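GTPase activator-like protein (Chaetomium thermophilum, PDB 5HIU) is the N-terminal, all-helical part of a fungal TSC2, a protein that as a whole probably acts as a GTPase activator in signalling. Local coordinates at residues 187-199 with 229-242. Numbering follows the deposited sequence.
Sequences LFALVKDVIKFNF and ACIHVIESLVTFGS
Ile195 of helix 179-198 packs as a knob into a hole formed by Val233, Ser236, Leu237 and Phe240 of helix 224-240, and Val233 returns the fit among Phe188, Val191, Lys192 and Ile195. The two helices lie side by side in the alpha-solenoid, with helix 204-219 between them in sequence; the segments 187-198 and 229-240 run parallel, 3° between their directions, with axes 8.9 Å apart at closest approach. The two branches of Ile195 divide the work: CD1 reaches Leu237 CD2 at 3.4 Å, while CG2, anti to the backbone N, lies against Ser236 CB. At one end Ala229 CB sits over a face of the Phe188 ring, and Cys230 SG approaches the same ring obliquely, 3.5 Å from CE1. On the exposed flank the extended Lys196 chain runs alongside Phe240, its CG over one ring face; Thr239 CG2 covers the opposite face. The polar link is slight, a weak 3.5 Å hydrogen bond from Ser236 OG to Lys192 O. Farther out, helix 204-219 backs the apolar side through Leu214 on Val233 and Ile211 on Leu237, and Leu147 of helix 139-163 touches Phe188. Where helix 224-240 ends, Gly241 brings its CA over a face of the Phe199 ring, 3.2 Å from CD2.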
ATOM      1  N   LEU A 187     -13.079   5.474  -2.433  1.00 39.68           N
ATOM      2  CA  LEU A 187     -13.076   4.076  -2.746  1.00 38.52           C
ATOM      3  C   LEU A 187     -11.986   3.305  -1.972  1.00 41.00           C
ATOM      4  O   LEU A 187     -12.265   2.229  -1.414  1.00 40.34           O
ATOM      5  CB  LEU A 187     -12.913   3.892  -4.264  1.00 44.19           C
ATOM      6  CG  LEU A 187     -12.817   2.480  -4.818  1.00 45.19           C
ATOM      7  CD1 LEU A 187     -14.049   1.642  -4.538  1.00 44.50           C
ATOM      8  CD2 LEU A 187     -12.606   2.583  -6.309  1.00 56.46           C
ATOM      9  N   PHE A 188     -10.760   3.832  -1.945  1.00 38.83           N
ATOM     10  CA  PHE A 188      -9.690   3.237  -1.130  1.00 43.13           C
ATOM     11  C   PHE A 188     -10.177   3.119   0.314  1.00 40.30           C
ATOM     12  O   PHE A 188     -10.039   2.064   0.941  1.00 39.92           O
ATOM     13  CB  PHE A 188      -8.414   4.111  -1.098  1.00 46.31           C
ATOM     14  CG  PHE A 188      -7.516   3.981  -2.306  1.00 47.05           C
ATOM     15  CD1 PHE A 188      -7.033   2.767  -2.699  1.00 45.96           C
ATOM     16  CD2 PHE A 188      -7.102   5.118  -2.999  1.00 53.25           C
ATOM     17  CE1 PHE A 188      -6.189   2.663  -3.777  1.00 48.36           C
ATOM     18  CE2 PHE A 188      -6.261   5.024  -4.089  1.00 46.81           C
ATOM     19  CZ  PHE A 188      -5.813   3.796  -4.479  1.00 50.20           C
ATOM     20  N   ALA A 189     -10.742   4.194   0.845  1.00 36.36           N
ATOM     21  CA  ALA A 189     -11.305   4.123   2.201  1.00 44.94           C
ATOM     22  C   ALA A 189     -12.295   2.956   2.282  1.00 48.35           C
ATOM     23  O   ALA A 189     -12.242   2.181   3.217  1.00 49.80           O
ATOM     24  CB  ALA A 189     -11.987   5.429   2.599  1.00 42.59           C
ATOM     25  N   LEU A 190     -13.153   2.805   1.273  1.00 48.38           N
ATOM     26  CA  LEU A 190     -14.161   1.737   1.292  1.00 49.78           C
ATOM     27  C   LEU A 190     -13.547   0.363   1.232  1.00 46.98           C
ATOM     28  O   LEU A 190     -14.043  -0.558   1.850  1.00 49.59           O
ATOM     29  CB  LEU A 190     -15.146   1.889   0.136  1.00 49.59           C
ATOM     30  CG  LEU A 190     -16.385   1.002   0.171  1.00 51.09           C
ATOM     31  CD1 LEU A 190     -17.241   1.327   1.371  1.00 51.95           C
ATOM     32  CD2 LEU A 190     -17.192   1.201  -1.096  1.00 54.30           C
ATOM     33  N   VAL A 191     -12.480   0.226   0.465  1.00 46.83           N
ATOM     34  CA  VAL A 191     -11.818  -1.064   0.297  1.00 46.56           C
ATOM     35  C   VAL A 191     -11.138  -1.441   1.620  1.00 49.67           C
ATOM     36  O   VAL A 191     -11.204  -2.582   2.062  1.00 57.60           O
ATOM     37  CB  VAL A 191     -10.760  -1.011  -0.816  1.00 41.00           C
ATOM     38  CG1 VAL A 191      -9.976  -2.291  -0.858  1.00 45.28           C
ATOM     39  CG2 VAL A 191     -11.388  -0.755  -2.160  1.00 42.10           C
ATOM     40  N   LYS A 192     -10.477  -0.475   2.240  1.00 53.42           N
ATOM     41  CA  LYS A 192      -9.903  -0.667   3.572  1.00 58.67           C
ATOM     42  C   LYS A 192     -10.968  -1.186   4.569  1.00 54.11           C
ATOM     43  O   LYS A 192     -10.717  -2.133   5.298  1.00 50.87           O
ATOM     44  CB  LYS A 192      -9.284   0.654   4.042  1.00 63.07           C
ATOM     45  CG  LYS A 192      -8.493   0.612   5.330  1.00 68.42           C
ATOM     46  CD  LYS A 192      -8.297   2.026   5.881  1.00 88.77           C
ATOM     47  CE  LYS A 192      -7.908   2.022   7.361  1.00 99.16           C
ATOM     48  NZ  LYS A 192      -7.557   3.378   7.865  1.00105.15           N
ATOM     49  N   ASP A 193     -12.158  -0.594   4.571  1.00 50.68           N
ATOM     50  CA  ASP A 193     -13.192  -0.949   5.554  1.00 55.16           C
ATOM     51  C   ASP A 193     -13.865  -2.297   5.301  1.00 58.94           C
ATOM     52  O   ASP A 193     -14.264  -3.012   6.247  1.00 55.76           O
ATOM     53  CB  ASP A 193     -14.255   0.125   5.591  1.00 56.38           C
ATOM     54  CG  ASP A 193     -13.716   1.438   6.104  1.00 63.89           C
ATOM     55  OD1 ASP A 193     -12.568   1.448   6.596  1.00 69.03           O
ATOM     56  OD2 ASP A 193     -14.431   2.456   6.022  1.00 71.50           O
ATOM     57  N   VAL A 194     -13.992  -2.650   4.025  1.00 52.97           N
ATOM     58  CA  VAL A 194     -14.610  -3.900   3.677  1.00 50.52           C
ATOM     59  C   VAL A 194     -13.676  -5.015   4.110  1.00 49.78           C
ATOM     60  O   VAL A 194     -14.119  -6.018   4.628  1.00 56.00           O
ATOM     61  CB  VAL A 194     -14.989  -3.925   2.195  1.00 51.73           C
ATOM     62  CG1 VAL A 194     -15.465  -5.306   1.786  1.00 58.53           C
ATOM     63  CG2 VAL A 194     -16.113  -2.920   1.950  1.00 50.70           C
ATOM     64  N   ILE A 195     -12.378  -4.804   3.949  1.00 53.55           N
ATOM     65  CA  ILE A 195     -11.364  -5.753   4.404  1.00 51.21           C
ATOM     66  C   ILE A 195     -11.462  -5.920   5.912  1.00 54.00           C
ATOM     67  O   ILE A 195     -11.520  -7.035   6.423  1.00 62.93           O
ATOM     68  CB  ILE A 195      -9.956  -5.317   3.954  1.00 48.47           C
ATOM     69  CG1 ILE A 195      -9.762  -5.695   2.480  1.00 49.96           C
ATOM     70  CG2 ILE A 195      -8.884  -6.016   4.766  1.00 51.30           C
ATOM     71  CD1 ILE A 195      -8.594  -5.041   1.778  1.00 46.94           C
ATOM     72  N   LYS A 196     -11.541  -4.803   6.617  1.00 54.69           N
ATOM     73  CA  LYS A 196     -11.591  -4.817   8.067  1.00 54.28           C
ATOM     74  C   LYS A 196     -12.750  -5.656   8.559  1.00 56.44           C
ATOM     75  O   LYS A 196     -12.553  -6.570   9.363  1.00 60.33           O
ATOM     76  CB  LYS A 196     -11.696  -3.392   8.613  1.00 52.28           C
ATOM     77  CG  LYS A 196     -11.859  -3.346  10.113  1.00 57.81           C
ATOM     78  CD  LYS A 196     -11.449  -2.035  10.741  1.00 59.90           C
ATOM     79  CE  LYS A 196     -11.985  -1.955  12.172  1.00 69.43           C
ATOM     80  NZ  LYS A 196     -11.478  -0.798  12.977  1.00 74.35           N
ATOM     81  N   PHE A 197     -13.944  -5.358   8.055  1.00 56.62           N
ATOM     82  CA  PHE A 197     -15.180  -5.980   8.551  1.00 58.92           C
ATOM     83  C   PHE A 197     -15.620  -7.274   7.876  1.00 58.24           C
ATOM     84  O   PHE A 197     -16.433  -7.973   8.435  1.00 60.66           O
ATOM     85  CB  PHE A 197     -16.332  -4.986   8.487  1.00 58.20           C
ATOM     86  CG  PHE A 197     -16.148  -3.807   9.388  1.00 61.74           C
ATOM     87  CD1 PHE A 197     -16.202  -3.959  10.761  1.00 60.70           C
ATOM     88  CD2 PHE A 197     -15.898  -2.537   8.863  1.00 64.64           C
ATOM     89  CE1 PHE A 197     -16.023  -2.873  11.602  1.00 62.92           C
ATOM     90  CE2 PHE A 197     -15.722  -1.439   9.698  1.00 60.37           C
ATOM     91  CZ  PHE A 197     -15.787  -1.612  11.070  1.00 63.38           C
ATOM     92  N   ASN A 198     -15.087  -7.616   6.709  1.00 56.69           N
ATOM     93  CA  ASN A 198     -15.683  -8.697   5.913  1.00 58.42           C
ATOM     94  C   ASN A 198     -14.691  -9.408   5.019  1.00 58.43           C
ATOM     95  O   ASN A 198     -15.036  -9.837   3.915  1.00 56.44           O
ATOM     96  CB  ASN A 198     -16.804  -8.119   5.020  1.00 62.10           C
ATOM     97  CG  ASN A 198     -18.070  -7.850   5.777  1.00 59.95           C
ATOM     98  OD1 ASN A 198     -18.601  -8.738   6.398  1.00 70.33           O
ATOM     99  ND2 ASN A 198     -18.558  -6.637   5.724  1.00 58.91           N
ATOM    100  N   PHE A 199     -13.462  -9.543   5.491  1.00 63.92           N
ATOM    101  CA  PHE A 199     -12.439 -10.251   4.737  1.00 67.07           C
ATOM    102  C   PHE A 199     -12.724 -11.748   4.552  1.00 68.31           C
ATOM    103  O   PHE A 199     -12.284 -12.342   3.569  1.00 75.77           O
ATOM    104  CB  PHE A 199     -11.046 -10.086   5.360  1.00 67.39           C
ATOM    105  CG  PHE A 199      -9.995 -10.792   4.581  1.00 63.98           C
ATOM    106  CD1 PHE A 199      -9.482 -10.223   3.423  1.00 63.76           C
ATOM    107  CD2 PHE A 199      -9.596 -12.048   4.934  1.00 60.40           C
ATOM    108  CE1 PHE A 199      -8.541 -10.893   2.663  1.00 63.67           C
ATOM    109  CE2 PHE A 199      -8.655 -12.722   4.182  1.00 65.80           C
ATOM    110  CZ  PHE A 199      -8.126 -12.147   3.042  1.00 64.33           C
ATOM    111  N   ALA A 229      -2.698   5.653   0.652  1.00 46.56           N
ATOM    112  CA  ALA A 229      -3.951   4.916   0.677  1.00 47.09           C
ATOM    113  C   ALA A 229      -3.714   3.437   0.402  1.00 47.42           C
ATOM    114  O   ALA A 229      -4.237   2.609   1.125  1.00 46.94           O
ATOM    115  CB  ALA A 229      -4.951   5.505  -0.325  1.00 45.84           C
ATOM    116  N   CYS A 230      -2.921   3.117  -0.625  1.00 45.11           N
ATOM    117  CA  CYS A 230      -2.596   1.738  -0.946  1.00 44.78           C
ATOM    118  C   CYS A 230      -1.844   1.024   0.153  1.00 51.53           C
ATOM    119  O   CYS A 230      -2.013  -0.177   0.335  1.00 62.25           O
ATOM    120  CB  CYS A 230      -1.757   1.664  -2.213  1.00 47.43           C
ATOM    121  SG  CYS A 230      -2.682   2.212  -3.638  1.00 57.60           S
ATOM    122  N   ILE A 231      -0.997   1.745   0.882  1.00 52.28           N
ATOM    123  CA  ILE A 231      -0.305   1.147   2.008  1.00 48.84           C
ATOM    124  C   ILE A 231      -1.311   0.756   3.066  1.00 45.26           C
ATOM    125  O   ILE A 231      -1.226  -0.320   3.662  1.00 48.44           O
ATOM    126  CB  ILE A 231       0.724   2.107   2.616  1.00 50.90           C
ATOM    127  CG1 ILE A 231       1.915   2.234   1.682  1.00 54.49           C
ATOM    128  CG2 ILE A 231       1.222   1.617   3.972  1.00 48.20           C
ATOM    129  CD1 ILE A 231       2.724   3.489   1.947  1.00 56.91           C
ATOM    130  N   HIS A 232      -2.251   1.646   3.327  1.00 46.63           N
ATOM    131  CA  HIS A 232      -3.280   1.359   4.319  1.00 51.25           C
ATOM    132  C   HIS A 232      -4.153   0.199   3.879  1.00 45.48           C
ATOM    133  O   HIS A 232      -4.527  -0.615   4.712  1.00 39.46           O
ATOM    134  CB  HIS A 232      -4.060   2.624   4.685  1.00 55.62           C
ATOM    135  CG  HIS A 232      -3.178   3.672   5.290  1.00 71.17           C
ATOM    136  ND1 HIS A 232      -2.245   3.377   6.264  1.00 75.64           N
ATOM    137  CD2 HIS A 232      -3.028   4.989   5.013  1.00 84.23           C
ATOM    138  CE1 HIS A 232      -1.579   4.474   6.581  1.00 84.96           C
ATOM    139  NE2 HIS A 232      -2.033   5.466   5.836  1.00 89.11           N
ATOM    140  N   VAL A 233      -4.382   0.049   2.571  1.00 41.91           N
ATOM    141  CA  VAL A 233      -5.144  -1.099   2.111  1.00 42.33           C
ATOM    142  C   VAL A 233      -4.383  -2.371   2.432  1.00 42.23           C
ATOM    143  O   VAL A 233      -4.952  -3.338   2.909  1.00 52.91           O
ATOM    144  CB  VAL A 233      -5.511  -1.000   0.630  1.00 45.38           C
ATOM    145  CG1 VAL A 233      -5.867  -2.364   0.056  1.00 49.62           C
ATOM    146  CG2 VAL A 233      -6.672  -0.044   0.461  1.00 43.05           C
ATOM    147  N   ILE A 234      -3.088  -2.349   2.210  1.00 44.97           N
ATOM    148  CA  ILE A 234      -2.253  -3.509   2.445  1.00 46.02           C
ATOM    149  C   ILE A 234      -2.115  -3.776   3.921  1.00 41.99           C
ATOM    150  O   ILE A 234      -2.184  -4.910   4.346  1.00 42.41           O
ATOM    151  CB  ILE A 234      -0.880  -3.354   1.766  1.00 49.04           C
ATOM    152  CG1 ILE A 234      -1.056  -3.519   0.261  1.00 50.85           C
ATOM    153  CG2 ILE A 234       0.113  -4.404   2.270  1.00 50.63           C
ATOM    154  CD1 ILE A 234       0.082  -2.910  -0.523  1.00 55.79           C
ATOM    155  N   GLU A 235      -1.932  -2.722   4.705  1.00 47.46           N
ATOM    156  CA  GLU A 235      -1.977  -2.839   6.164  1.00 45.98           C
ATOM    157  C   GLU A 235      -3.255  -3.578   6.520  1.00 44.00           C
ATOM    158  O   GLU A 235      -3.228  -4.505   7.300  1.00 48.74           O
ATOM    159  CB  GLU A 235      -1.926  -1.451   6.780  1.00 50.30           C
ATOM    160  CG  GLU A 235      -1.890  -1.349   8.297  1.00 57.26           C
ATOM    161  CD  GLU A 235      -1.936   0.103   8.793  1.00 61.83           C
ATOM    162  OE1 GLU A 235      -1.893   1.048   7.973  1.00 71.07           O
ATOM    163  OE2 GLU A 235      -2.019   0.322  10.013  1.00 68.22           O
ATOM    164  N   SER A 236      -4.373  -3.199   5.916  1.00 43.58           N
ATOM    165  CA  SER A 236      -5.624  -3.819   6.242  1.00 45.41           C
ATOM    166  C   SER A 236      -5.558  -5.276   5.931  1.00 50.34           C
ATOM    167  O   SER A 236      -5.956  -6.107   6.755  1.00 51.38           O
ATOM    168  CB  SER A 236      -6.767  -3.221   5.453  1.00 46.57           C
ATOM    169  OG  SER A 236      -7.337  -2.174   6.183  1.00 56.68           O
ATOM    170  N   LEU A 237      -5.090  -5.599   4.731  1.00 50.19           N
ATOM    171  CA  LEU A 237      -5.046  -6.987   4.356  1.00 53.84           C
ATOM    172  C   LEU A 237      -4.332  -7.740   5.441  1.00 56.82           C
ATOM    173  O   LEU A 237      -4.891  -8.673   6.029  1.00 59.45           O
ATOM    174  CB  LEU A 237      -4.353  -7.203   3.023  1.00 52.57           C
ATOM    175  CG  LEU A 237      -5.241  -6.944   1.819  1.00 57.76           C
ATOM    176  CD1 LEU A 237      -4.489  -7.353   0.564  1.00 62.38           C
ATOM    177  CD2 LEU A 237      -6.551  -7.713   1.899  1.00 63.65           C
ATOM    178  N   VAL A 238      -3.114  -7.309   5.744  1.00 52.86           N
ATOM    179  CA  VAL A 238      -2.296  -8.063   6.691  1.00 56.07           C
ATOM    180  C   VAL A 238      -2.888  -8.020   8.088  1.00 52.99           C
ATOM    181  O   VAL A 238      -2.826  -8.984   8.804  1.00 60.96           O
ATOM    182  CB  VAL A 238      -0.804  -7.654   6.688  1.00 56.58           C
ATOM    183  CG1 VAL A 238      -0.192  -7.903   5.318  1.00 55.74           C
ATOM    184  CG2 VAL A 238      -0.614  -6.205   7.080  1.00 59.94           C
ATOM    185  N   THR A 239      -3.478  -6.911   8.478  1.00 49.59           N
ATOM    186  CA  THR A 239      -4.026  -6.823   9.807  1.00 51.24           C
ATOM    187  C   THR A 239      -5.242  -7.737   9.932  1.00 54.44           C
ATOM    188  O   THR A 239      -5.367  -8.467  10.915  1.00 64.63           O
ATOM    189  CB  THR A 239      -4.405  -5.370  10.176  1.00 51.89           C
ATOM    190  OG1 THR A 239      -3.290  -4.497   9.974  1.00 50.32           O
ATOM    191  CG2 THR A 239      -4.799  -5.267  11.620  1.00 53.11           C
ATOM    192  N   PHE A 240      -6.131  -7.728   8.945  1.00 55.45           N
ATOM    193  CA  PHE A 240      -7.441  -8.417   9.099  1.00 55.64           C
ATOM    194  C   PHE A 240      -7.689  -9.670   8.270  1.00 54.84           C
ATOM    195  O   PHE A 240      -8.630 -10.383   8.539  1.00 59.91           O
ATOM    196  CB  PHE A 240      -8.564  -7.438   8.845  1.00 53.13           C
ATOM    197  CG  PHE A 240      -8.528  -6.252   9.753  1.00 52.90           C
ATOM    198  CD1 PHE A 240      -8.843  -6.387  11.095  1.00 52.14           C
ATOM    199  CD2 PHE A 240      -8.167  -4.997   9.273  1.00 46.91           C
ATOM    200  CE1 PHE A 240      -8.801  -5.290  11.942  1.00 52.35           C
ATOM    201  CE2 PHE A 240      -8.131  -3.898  10.122  1.00 46.13           C
ATOM    202  CZ  PHE A 240      -8.441  -4.043  11.448  1.00 48.61           C
ATOM    203  N   GLY A 241      -6.846  -9.928   7.282  1.00 57.56           N
ATOM    204  CA  GLY A 241      -6.909 -11.137   6.470  1.00 57.04           C
ATOM    205  C   GLY A 241      -5.507 -11.647   6.217  1.00 62.16           C
ATOM    206  O   GLY A 241      -4.709 -11.762   7.163  1.00 64.86           O
ATOM    207  N   SER A 242      -5.190 -11.925   4.947  1.00 64.08           N
ATOM    208  CA  SER A 242      -3.872 -12.448   4.571  1.00 63.43           C
ATOM    209  C   SER A 242      -3.473 -12.206   3.131  1.00 62.25           C
ATOM    210  O   SER A 242      -4.288 -12.245   2.233  1.00 68.59           O
ATOM    211  CB  SER A 242      -3.782 -13.938   4.826  1.00 70.87           C
ATOM    212  OG  SER A 242      -2.583 -14.460   4.271  1.00 81.16           O
TER